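DUF1904 domain-containing protein (Vibrio cholerae O1 biovar eltor str. N16961, PDB 1U9D) is of unknown function but belongs to the DUF1904 family, and is probably a distant relative of the MIF and tautomerase superfamily. Local coordinates at residues T35-L40 against T46-F51; Q80-I85 against V105-L110; L73-E78 against T113-D118; R20-E25 against T58-E63. One frame throughout, in Å; residues are numbered along the deposited sequence.

Interaction 1: residues T35-L40 against T46-F51; sequences TLLNEL and TARNAF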
# COMPACT_ATOMS: atom_id res chain seq x y z
N THR A 35 -10.43 8.41 -16.76
CA THR A 35 -10.56 6.98 -16.52
C THR A 35 -9.26 6.38 -16.02
O THR A 35 -9.26 5.48 -15.18
CB THR A 35 -11.08 6.26 -17.79
OG1 THR A 35 -10.15 6.43 -18.86
CG2 THR A 35 -12.32 6.91 -18.30
N LEU A 36 -8.13 6.88 -16.52
CA LEU A 36 -6.83 6.41 -16.02
C LEU A 36 -6.61 6.78 -14.57
O LEU A 36 -6.09 5.99 -13.79
CB LEU A 36 -5.67 6.98 -16.84
CG LEU A 36 -4.93 6.05 -17.76
CD1 LEU A 36 -3.64 6.75 -18.19
CD2 LEU A 36 -4.65 4.73 -17.11
N LEU A 37 -6.97 7.99 -14.20
CA LEU A 37 -6.81 8.42 -12.82
C LEU A 37 -7.61 7.51 -11.87
O LEU A 37 -7.11 7.08 -10.83
CB LEU A 37 -7.23 9.89 -12.64
CG LEU A 37 -7.10 10.43 -11.24
CD1 LEU A 37 -5.71 10.21 -10.67
CD2 LEU A 37 -7.46 11.91 -11.22
N ASN A 38 -8.84 7.20 -12.24
CA ASN A 38 -9.69 6.31 -11.47
C ASN A 38 -9.02 4.95 -11.27
O ASN A 38 -8.88 4.47 -10.14
CB ASN A 38 -11.04 6.11 -12.15
CG ASN A 38 -11.95 7.31 -12.03
OD1 ASN A 38 -11.80 8.16 -11.16
ND2 ASN A 38 -12.92 7.39 -12.93
N GLU A 39 -8.59 4.34 -12.37
CA GLU A 39 -7.99 3.01 -12.31
C GLU A 39 -6.63 2.96 -11.61
O GLU A 39 -6.39 2.06 -10.78
CB GLU A 39 -7.93 2.34 -13.69
CG GLU A 39 -7.85 0.83 -13.56
CD GLU A 39 -8.01 0.04 -14.85
OE1 GLU A 39 -8.17 0.64 -15.94
OE2 GLU A 39 -7.98 -1.22 -14.78
N LEU A 40 -5.74 3.91 -11.89
CA LEU A 40 -4.41 3.92 -11.26
C LEU A 40 -4.45 4.24 -9.77
O LEU A 40 -3.72 3.65 -8.98
CB LEU A 40 -3.47 4.88 -11.97
CG LEU A 40 -3.16 4.49 -13.41
CD1 LEU A 40 -2.29 5.56 -14.07
CD2 LEU A 40 -2.47 3.14 -13.48
N THR A 46 -3.21 5.04 -3.98
CA THR A 46 -2.54 6.32 -3.86
C THR A 46 -3.56 7.45 -4.04
O THR A 46 -4.56 7.31 -4.75
CB THR A 46 -1.39 6.35 -4.89
OG1 THR A 46 -0.25 5.64 -4.35
CG2 THR A 46 -0.86 7.77 -5.13
N ALA A 47 -3.31 8.58 -3.39
CA ALA A 47 -4.19 9.73 -3.50
C ALA A 47 -4.32 10.15 -4.96
O ALA A 47 -3.36 10.15 -5.67
CB ALA A 47 -3.63 10.89 -2.67
N ARG A 48 -5.51 10.54 -5.37
CA ARG A 48 -5.75 11.08 -6.70
C ARG A 48 -4.91 12.33 -7.05
O ARG A 48 -4.54 12.52 -8.22
CB ARG A 48 -7.23 11.39 -6.87
CG ARG A 48 -8.09 10.17 -6.76
CD ARG A 48 -9.56 10.46 -6.67
NE ARG A 48 -10.05 11.06 -7.91
CZ ARG A 48 -10.41 10.38 -8.98
NH1 ARG A 48 -10.39 9.05 -8.97
NH2 ARG A 48 -10.82 11.03 -10.05
N ASN A 49 -4.60 13.17 -6.07
CA ASN A 49 -3.75 14.34 -6.31
C ASN A 49 -2.24 14.03 -6.37
O ASN A 49 -1.44 14.94 -6.55
CB ASN A 49 -4.07 15.48 -5.32
CG ASN A 49 -3.76 15.13 -3.88
OD1 ASN A 49 -3.31 14.03 -3.57
ND2 ASN A 49 -4.05 16.07 -2.98
N ALA A 50 -1.87 12.76 -6.26
CA ALA A 50 -0.49 12.33 -6.39
C ALA A 50 -0.07 12.12 -7.86
O ALA A 50 1.12 12.00 -8.13
CB ALA A 50 -0.26 11.03 -5.61
N PHE A 51 -1.02 12.13 -8.80
CA PHE A 51 -0.74 11.89 -10.21
C PHE A 51 -0.79 13.20 -10.98
O PHE A 51 -1.59 14.09 -10.68
CB PHE A 51 -1.77 10.92 -10.83
CG PHE A 51 -1.81 9.58 -10.18
CD1 PHE A 51 -1.23 8.47 -10.78
CD2 PHE A 51 -2.48 9.39 -8.98
CE1 PHE A 51 -1.24 7.24 -10.18
CE2 PHE A 51 -2.53 8.14 -8.39
CZ PHE A 51 -1.90 7.07 -8.99

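Interaction 2: residues Q80-I85 against V105-L110; sequences QTQDQI and VVFIPL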
# COMPACT_ATOMS: atom_id res chain seq x y z
N GLN A 80 6.82 -6.15 -10.48
CA GLN A 80 5.49 -6.71 -10.68
C GLN A 80 4.42 -5.61 -10.70
O GLN A 80 3.50 -5.68 -11.49
CB GLN A 80 5.15 -7.72 -9.58
CG GLN A 80 3.84 -8.42 -9.85
CD GLN A 80 3.78 -8.94 -11.27
OE1 GLN A 80 4.70 -9.63 -11.71
NE2 GLN A 80 2.70 -8.59 -12.00
N THR A 81 4.55 -4.61 -9.85
CA THR A 81 3.61 -3.49 -9.86
C THR A 81 3.73 -2.65 -11.12
O THR A 81 2.73 -2.28 -11.74
CB THR A 81 3.84 -2.66 -8.62
OG1 THR A 81 3.64 -3.51 -7.47
CG2 THR A 81 2.78 -1.56 -8.45
N GLN A 82 4.97 -2.37 -11.49
CA GLN A 82 5.28 -1.66 -12.72
C GLN A 82 4.63 -2.36 -13.91
O GLN A 82 4.02 -1.75 -14.76
CB GLN A 82 6.81 -1.57 -12.86
CG GLN A 82 7.32 -0.87 -14.12
CD GLN A 82 8.83 -0.84 -14.16
OE1 GLN A 82 9.46 -0.00 -13.49
NE2 GLN A 82 9.43 -1.75 -14.92
N ASP A 83 4.76 -3.68 -13.96
CA ASP A 83 4.13 -4.45 -15.03
C ASP A 83 2.61 -4.28 -15.09
O ASP A 83 2.04 -4.22 -16.17
CB ASP A 83 4.39 -5.95 -14.87
CG ASP A 83 5.84 -6.36 -14.98
OD1 ASP A 83 6.74 -5.61 -15.44
OD2 ASP A 83 6.18 -7.51 -14.60
N GLN A 84 1.96 -4.25 -13.92
CA GLN A 84 0.51 -4.06 -13.87
C GLN A 84 0.08 -2.69 -14.35
O GLN A 84 -0.93 -2.53 -15.04
CB GLN A 84 0.00 -4.30 -12.44
CG GLN A 84 -0.29 -5.76 -12.14
CD GLN A 84 -1.76 -6.06 -12.31
OE1 GLN A 84 -2.58 -5.70 -11.44
NE2 GLN A 84 -2.11 -6.66 -13.44
N ILE A 85 0.87 -1.68 -14.00
CA ILE A 85 0.58 -0.33 -14.43
C ILE A 85 0.66 -0.21 -15.91
O ILE A 85 -0.18 0.43 -16.53
CB ILE A 85 1.51 0.70 -13.77
CG1 ILE A 85 1.30 0.74 -12.27
CG2 ILE A 85 1.27 2.09 -14.37
CD1 ILE A 85 2.45 1.36 -11.53
N VAL A 105 5.10 2.11 -23.22
CA VAL A 105 4.99 2.73 -21.90
C VAL A 105 6.39 2.62 -21.33
O VAL A 105 6.93 1.52 -21.25
CB VAL A 105 4.01 2.02 -20.98
CG1 VAL A 105 4.04 2.66 -19.59
CG2 VAL A 105 2.57 2.01 -21.53
N VAL A 106 6.99 3.73 -20.94
CA VAL A 106 8.38 3.68 -20.48
C VAL A 106 8.47 4.33 -19.10
O VAL A 106 7.97 5.44 -18.92
CB VAL A 106 9.34 4.41 -21.48
CG1 VAL A 106 9.06 5.81 -21.60
CG2 VAL A 106 10.78 4.26 -21.05
N PHE A 107 9.07 3.67 -18.13
CA PHE A 107 9.18 4.20 -16.79
C PHE A 107 10.58 4.78 -16.61
O PHE A 107 11.56 4.15 -16.97
CB PHE A 107 8.88 3.09 -15.79
CG PHE A 107 7.47 2.59 -15.83
CD1 PHE A 107 6.54 3.02 -14.91
CD2 PHE A 107 7.07 1.66 -16.77
CE1 PHE A 107 5.23 2.56 -14.97
CE2 PHE A 107 5.78 1.21 -16.82
CZ PHE A 107 4.85 1.67 -15.90
N ILE A 108 10.68 5.98 -16.07
CA ILE A 108 11.96 6.59 -15.81
C ILE A 108 12.04 6.86 -14.31
O ILE A 108 11.23 7.58 -13.80
CB ILE A 108 12.12 7.87 -16.64
CG1 ILE A 108 12.21 7.51 -18.14
CG2 ILE A 108 13.39 8.62 -16.21
CD1 ILE A 108 11.75 8.58 -19.04
N PRO A 109 12.97 6.22 -13.62
CA PRO A 109 13.14 6.40 -12.18
C PRO A 109 13.73 7.75 -11.81
O PRO A 109 14.70 8.20 -12.41
CB PRO A 109 14.12 5.28 -11.82
CG PRO A 109 14.95 5.15 -13.02
CD PRO A 109 13.95 5.25 -14.14
N LEU A 110 13.11 8.42 -10.84
CA LEU A 110 13.62 9.63 -10.23
C LEU A 110 14.10 9.25 -8.83
O LEU A 110 13.54 8.35 -8.19
CB LEU A 110 12.52 10.66 -10.08
CG LEU A 110 11.88 11.18 -11.38
CD1 LEU A 110 10.66 12.00 -11.07
CD2 LEU A 110 12.89 11.99 -12.16

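Interaction 3: residues L73-E78 against T113-D118; sequences LWFGRE and TAYYLD. With PO4 (phosphate ion), chain C.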
# COMPACT_ATOMS: atom_id res chain seq x y z
N LEU A 73 7.31 9.18 -15.20
CA LEU A 73 8.42 9.59 -14.37
C LEU A 73 7.97 9.38 -12.94
O LEU A 73 6.93 9.90 -12.55
CB LEU A 73 8.80 11.03 -14.61
CG LEU A 73 9.47 11.21 -15.96
CD1 LEU A 73 8.44 11.52 -17.01
CD2 LEU A 73 10.56 12.30 -15.88
N TRP A 74 8.70 8.57 -12.19
CA TRP A 74 8.22 8.24 -10.84
C TRP A 74 9.33 7.81 -9.91
O TRP A 74 10.43 7.67 -10.34
CB TRP A 74 7.14 7.17 -10.94
CG TRP A 74 7.62 5.78 -11.31
CD1 TRP A 74 8.82 5.43 -11.87
CD2 TRP A 74 6.89 4.58 -11.15
NE1 TRP A 74 8.88 4.06 -12.04
CE2 TRP A 74 7.70 3.52 -11.60
CE3 TRP A 74 5.61 4.28 -10.66
CZ2 TRP A 74 7.28 2.20 -11.58
CZ3 TRP A 74 5.20 2.97 -10.63
CH2 TRP A 74 6.03 1.94 -11.09
N PHE A 75 9.03 7.58 -8.64
CA PHE A 75 10.06 7.09 -7.71
C PHE A 75 10.33 5.60 -7.78
O PHE A 75 11.29 5.10 -7.17
CB PHE A 75 9.69 7.42 -6.26
CG PHE A 75 9.67 8.88 -5.95
CD1 PHE A 75 10.66 9.70 -6.41
CD2 PHE A 75 8.67 9.42 -5.14
CE1 PHE A 75 10.66 11.06 -6.11
CE2 PHE A 75 8.67 10.77 -4.82
CZ PHE A 75 9.64 11.59 -5.32
N GLY A 76 9.48 4.86 -8.48
CA GLY A 76 9.71 3.44 -8.62
C GLY A 76 8.74 2.63 -7.75
O GLY A 76 8.40 3.00 -6.62
N ARG A 77 8.24 1.56 -8.33
CA ARG A 77 7.63 0.47 -7.59
C ARG A 77 8.30 -0.82 -8.10
O ARG A 77 9.00 -0.83 -9.14
CB ARG A 77 6.13 0.45 -7.84
CG ARG A 77 5.37 1.67 -7.29
CD ARG A 77 5.15 1.64 -5.80
NE ARG A 77 4.25 0.55 -5.42
CZ ARG A 77 2.95 0.64 -5.18
NH1 ARG A 77 2.31 1.79 -5.23
NH2 ARG A 77 2.27 -0.45 -4.85
N GLU A 78 8.10 -1.91 -7.37
CA GLU A 78 8.70 -3.20 -7.74
C GLU A 78 8.26 -3.61 -9.15
O GLU A 78 7.21 -3.21 -9.62
CB GLU A 78 8.28 -4.28 -6.73
CG GLU A 78 6.81 -4.69 -6.88
CD GLU A 78 6.30 -5.54 -5.72
OE1 GLU A 78 5.84 -6.69 -5.96
OE2 GLU A 78 6.36 -5.08 -4.57
N THR A 113 15.91 11.56 -3.18
CA THR A 113 16.81 12.59 -2.62
C THR A 113 17.10 13.76 -3.56
O THR A 113 17.77 14.71 -3.15
CB THR A 113 18.20 12.02 -2.23
OG1 THR A 113 18.74 11.29 -3.33
CG2 THR A 113 18.10 11.03 -1.09
N ALA A 114 16.64 13.64 -4.81
CA ALA A 114 16.75 14.70 -5.85
C ALA A 114 15.43 15.35 -6.24
O ALA A 114 15.37 16.08 -7.25
CB ALA A 114 17.40 14.14 -7.08
N TYR A 115 14.36 15.06 -5.47
CA TYR A 115 13.04 15.59 -5.71
C TYR A 115 12.63 16.47 -4.53
O TYR A 115 12.52 16.00 -3.39
CB TYR A 115 12.04 14.46 -5.87
CG TYR A 115 10.69 14.87 -6.41
CD1 TYR A 115 10.29 14.45 -7.70
CD2 TYR A 115 9.77 15.56 -5.64
CE1 TYR A 115 9.05 14.76 -8.20
CE2 TYR A 115 8.47 15.90 -6.17
CZ TYR A 115 8.15 15.47 -7.44
OH TYR A 115 6.92 15.73 -8.02
N TYR A 116 12.44 17.74 -4.79
CA TYR A 116 12.19 18.72 -3.73
C TYR A 116 10.81 19.31 -3.85
O TYR A 116 10.35 19.65 -4.93
CB TYR A 116 13.22 19.83 -3.78
CG TYR A 116 14.62 19.38 -3.54
CD1 TYR A 116 15.27 19.66 -2.34
CD2 TYR A 116 15.34 18.70 -4.53
CE1 TYR A 116 16.55 19.26 -2.13
CE2 TYR A 116 16.61 18.27 -4.31
CZ TYR A 116 17.23 18.57 -3.11
OH TYR A 116 18.53 18.16 -2.90
N LEU A 117 10.12 19.41 -2.73
CA LEU A 117 8.81 20.01 -2.69
C LEU A 117 8.93 21.13 -1.67
O LEU A 117 9.39 20.95 -0.56
CB LEU A 117 7.73 18.96 -2.36
CG LEU A 117 6.27 19.26 -2.78
CD1 LEU A 117 6.14 19.56 -4.25
CD2 LEU A 117 5.38 18.07 -2.44
N ASP A 118 8.62 22.34 -2.10
CA ASP A 118 8.83 23.50 -1.24
C ASP A 118 10.23 23.53 -0.59
O ASP A 118 10.41 23.90 0.58
CB ASP A 118 7.70 23.54 -0.20
CG ASP A 118 6.31 23.54 -0.84
OD1 ASP A 118 6.19 23.74 -2.08
OD2 ASP A 118 5.26 23.35 -0.19
P PO4 C . 6.81 -1.57 -4.10
O1 PO4 C . 8.19 -1.01 -4.36
O2 PO4 C . 6.03 -1.76 -5.38
O3 PO4 C . 6.95 -2.91 -3.42
O4 PO4 C . 6.04 -0.60 -3.24

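Interaction 4: residues R20-E25 against T58-E63; sequences RFRAVE and TQYFAE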
# COMPACT_ATOMS: atom_id res chain seq x y z
N ARG A 20 3.39 11.34 -19.08
CA ARG A 20 3.57 12.23 -20.21
C ARG A 20 3.15 11.51 -21.48
O ARG A 20 3.66 10.45 -21.76
CB ARG A 20 5.01 12.67 -20.31
CG ARG A 20 5.46 13.40 -19.11
CD ARG A 20 6.87 13.93 -19.22
NE ARG A 20 7.17 14.69 -18.03
CZ ARG A 20 8.37 15.15 -17.69
NH1 ARG A 20 9.42 14.90 -18.45
NH2 ARG A 20 8.49 15.83 -16.56
N PHE A 21 2.21 12.09 -22.21
CA PHE A 21 1.62 11.46 -23.37
C PHE A 21 2.23 12.06 -24.61
O PHE A 21 2.10 13.26 -24.82
CB PHE A 21 0.11 11.69 -23.34
CG PHE A 21 -0.58 10.97 -22.23
CD1 PHE A 21 -1.04 9.68 -22.42
CD2 PHE A 21 -0.70 11.54 -20.99
CE1 PHE A 21 -1.66 8.97 -21.38
CE2 PHE A 21 -1.30 10.84 -19.94
CZ PHE A 21 -1.79 9.55 -20.15
N ARG A 22 2.88 11.24 -25.41
CA ARG A 22 3.58 11.68 -26.61
C ARG A 22 3.00 10.96 -27.81
O ARG A 22 2.69 9.77 -27.73
CB ARG A 22 5.05 11.29 -26.55
CG ARG A 22 5.80 11.70 -25.35
CD ARG A 22 7.30 11.78 -25.61
NE ARG A 22 7.85 12.44 -24.46
CZ ARG A 22 8.45 13.60 -24.47
NH1 ARG A 22 8.68 14.26 -25.59
NH2 ARG A 22 8.85 14.08 -23.32
N ALA A 23 2.93 11.66 -28.95
CA ALA A 23 2.45 11.06 -30.20
C ALA A 23 1.06 10.46 -30.09
O ALA A 23 0.74 9.42 -30.67
CB ALA A 23 3.47 10.01 -30.70
N VAL A 24 0.21 11.13 -29.33
CA VAL A 24 -1.17 10.71 -29.10
C VAL A 24 -2.05 11.94 -29.38
O VAL A 24 -1.74 13.04 -28.94
CB VAL A 24 -1.43 10.24 -27.66
CG1 VAL A 24 -0.91 8.86 -27.41
CG2 VAL A 24 -0.81 11.18 -26.67
N GLU A 25 -3.14 11.76 -30.10
CA GLU A 25 -4.03 12.87 -30.39
C GLU A 25 -4.63 13.43 -29.11
O GLU A 25 -4.94 12.67 -28.20
CB GLU A 25 -5.12 12.43 -31.35
CG GLU A 25 -5.79 13.60 -32.04
CD GLU A 25 -7.13 13.94 -31.45
OE1 GLU A 25 -7.46 15.15 -31.34
OE2 GLU A 25 -7.86 12.99 -31.08
N THR A 58 4.55 18.14 -29.35
CA THR A 58 5.65 18.08 -30.29
C THR A 58 5.28 17.32 -31.55
O THR A 58 4.26 16.63 -31.61
CB THR A 58 6.84 17.37 -29.64
OG1 THR A 58 6.42 16.11 -29.13
CG2 THR A 58 7.34 18.11 -28.41
N GLN A 59 6.14 17.42 -32.56
CA GLN A 59 5.91 16.76 -33.82
C GLN A 59 6.93 15.65 -34.04
O GLN A 59 8.11 15.83 -33.82
CB GLN A 59 5.93 17.75 -34.98
CG GLN A 59 4.77 18.81 -34.98
CD GLN A 59 3.40 18.30 -34.49
OE1 GLN A 59 2.96 17.19 -34.85
NE2 GLN A 59 2.71 19.13 -33.70
N TYR A 60 6.43 14.52 -34.52
CA TYR A 60 7.16 13.26 -34.58
C TYR A 60 7.20 12.78 -36.02
O TYR A 60 6.28 13.02 -36.79
CB TYR A 60 6.46 12.18 -33.77
CG TYR A 60 6.34 12.49 -32.32
CD1 TYR A 60 7.19 11.93 -31.39
CD2 TYR A 60 5.39 13.39 -31.89
CE1 TYR A 60 7.08 12.24 -30.05
CE2 TYR A 60 5.27 13.71 -30.57
CZ TYR A 60 6.11 13.14 -29.65
OH TYR A 60 5.97 13.50 -28.32
N PHE A 61 8.31 12.13 -36.36
CA PHE A 61 8.46 11.34 -37.57
C PHE A 61 9.04 9.99 -37.22
O PHE A 61 9.97 9.89 -36.39
CB PHE A 61 9.42 12.01 -38.54
CG PHE A 61 9.62 11.22 -39.80
CD1 PHE A 61 8.66 11.22 -40.81
CD2 PHE A 61 10.69 10.38 -39.92
CE1 PHE A 61 8.83 10.44 -41.95
CE2 PHE A 61 10.87 9.60 -41.06
CZ PHE A 61 9.95 9.63 -42.07
N ALA A 62 8.54 8.94 -37.87
CA ALA A 62 9.19 7.65 -37.87
C ALA A 62 8.80 6.94 -39.17
O ALA A 62 7.69 7.14 -39.67
CB ALA A 62 8.80 6.84 -36.70
N GLU A 63 9.72 6.15 -39.71
CA GLU A 63 9.42 5.39 -40.91
C GLU A 63 8.48 4.30 -40.43
O GLU A 63 8.70 3.65 -39.40
CB GLU A 63 10.69 4.81 -41.55
CG GLU A 63 10.45 3.94 -42.78
CD GLU A 63 11.58 4.01 -43.80
OE1 GLU A 63 12.07 5.14 -44.06
OE2 GLU A 63 11.97 2.95 -44.35

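Interaction 1: residues T35-L40 against T46-F51
L37 is wedged between R48 and F51, CD1 reaching the R48 carbonyl and F51, CD2 the R48 guanidinium. With CG anti to the backbone N (chi1 180°), the side chain leans out from helix 26-44 into the turn that follows it. CD1 of L37 lies 3.6 Å from the carbonyl O of R48 and 3.7 Å from CD2 of F51, while CD2 of L37 sits over one face of the arginine guanidinium, 3.7 Å from NH2 of R48. One turn further along, L40 brings its CB to 3.7 Å from CE1 of F51. Both leucines approach the phenylalanine ring obliquely. This apolar part is the close-packed one: L40 and F51 are buried, and F51 is held from two successive turns of the helix.

The outer side is polar and more loosely built. The exposed N38 turns its carbonyl toward R48, whose chain is bent at chi3 to return to the helix. NH1 of R48 donates to OD1 of N38 at 2.8 Å, a fairly straight bond (153°) made in the plane of the carbonyl, whereas NH2 adds a weak one to the same oxygen at 3.2 Å. The amide and guanidinium planes remain 38° apart, so the pairing is not flat.

The contact folds the chain back after helix 26-44, just before strand 52-55. F51 also touches S41 and L44 of that helix and P17 ahead of strand 18-22. L40 continues to I85 of helix 79-97 and L19 of strand 18-22, and L36 meets V88, Q92 and F21.

Interaction 2: residues Q80-I85 against V105-L110
Q82 lays its aliphatic chain over one face of the F107 ring, and this CH-pi contact is the centre of the meeting between helix 79-97 and strand 104-109. CG of Q82 stands 3.7 Å from the centroid of the F107 ring and 10° off the ring normal, practically above the middle of the ring. CG anti to the backbone N (chi1 179°) puts it there, and the extended chi2 carries the amide on past it, in the opposite sense to the phenylalanine side chain. That amide lies nearly parallel to the ring, the two planes 17° apart, with OE1 of Q82 reaching 3.9 Å from CB of F107.

The helix and strand are successive elements of a beta-alpha-beta unit: strand 69-74 leads into helix 79-97, which crosses to the parallel neighbour 104-109. F107 is the strand residue that rises toward the helix here.

The apolar contact is made at the rim of the same ring. CG2 of the buried I85 lies near the ring plane, 3.9 Å from CZ of F107. Helix backbone joins in as well, the carbonyl O of Q82 coming to 3.7 Å from CZ of F107. Beside them, the W74 ring of strand 69-74 also meets F107 and touches both Q82 and I85, and A86 of the helix packs on F107.

Interaction 3: residues L73-E78 against T113-D118
F75 drives the edge of its ring into the face of Y115, a T-shaped pair with centroids 5.1 Å apart and planes at 75°. The atom that touches is CZ of F75, 3.6 Å from CG of Y115 and offset toward the rim that carries the tyrosine CB. CB of Y115 lies in the plane of the F75 ring, 3.7 Å from CE1 of F75.

A third ring, that of F122, meets both aromatics, edge-to-face in the case of Y115. Beyond F75 the chain turns through G76, whose CA and the N of R77 lie over the face of the W74 ring.

That turn leads to a bound phosphate, probably from the crystallisation liquor. Its O2 accepts two bonds, from NE of R77 and from the backbone N of E78, the N-cap residue of helix 79-97, each 2.9 Å long and close to straight. In the second subunit, L97 O and D100 N make weak bonds to R77 NH2 and E78 OE2. OE2 of E78 lies 2.5 Å from O3 of the phosphate, a pair that probably shares a proton. An arginine and a helix start round one oxygen tentatively suggest an anion site near the subunit interface.

Interaction 4: residues R20-E25 against T58-E63
Y60 lies flat over A23 and carries its hydroxyl on to R22, which makes it the main side chain of this surface contact. CB of A23 stands 4.0 Å from the centroid of the Y60 ring and 5° off the ring normal, a CH-pi contact over the ring centre. The left-handed backbone of A23 (phi 57°, psi 37°) turns the chain sharply at the end of strand 18-22 and brings its backbone close to the ring as well, with the N of A23 3.5 Å from CE2 of Y60.

R22 meets the far end of the tyrosine through its aliphatic part. OH of Y60 comes to 3.0 Å from CB of R22, a tight approach, and 3.5 Å from CD of R22 as the extended chain runs past it. The two side chains cross at about a right angle. The charged end is engaged elsewhere, NE of R22 forming a salt bridge with E71.

That partner belongs to strand 69-74, which pairs with strand 18-22 through backbone bonds of R20 and R22, while F21 bonds to strand 52-55. V66, in the same long loop as Y60, touches both Y60 and A23; F21 and V24 pack on V29 of helix 26-44.

Three of the four contacts reach the mixed sheet, in which the strands run 52-55, 18-22, 69-74, 104-109. Along the chain, interaction 1 is nested within the loop closed by interaction 4, and interaction 2 within that closed by interaction 3. Interactions 2 and 3 have centres about 13 Å apart and share the pairing of strands 69-74 and 104-109, with W74 backbone bonds to I108 and L110. Interactions 3 and 4, about 26 Å between centres, meet where L73 packs on R20. Helix 26-44 connects them: L40 touches I85 between interactions 1 and 2, and L36 touches F21 between 1 and 4, in the buried layer between helices and sheet, whereas interactions 3 and 4 are surface contacts.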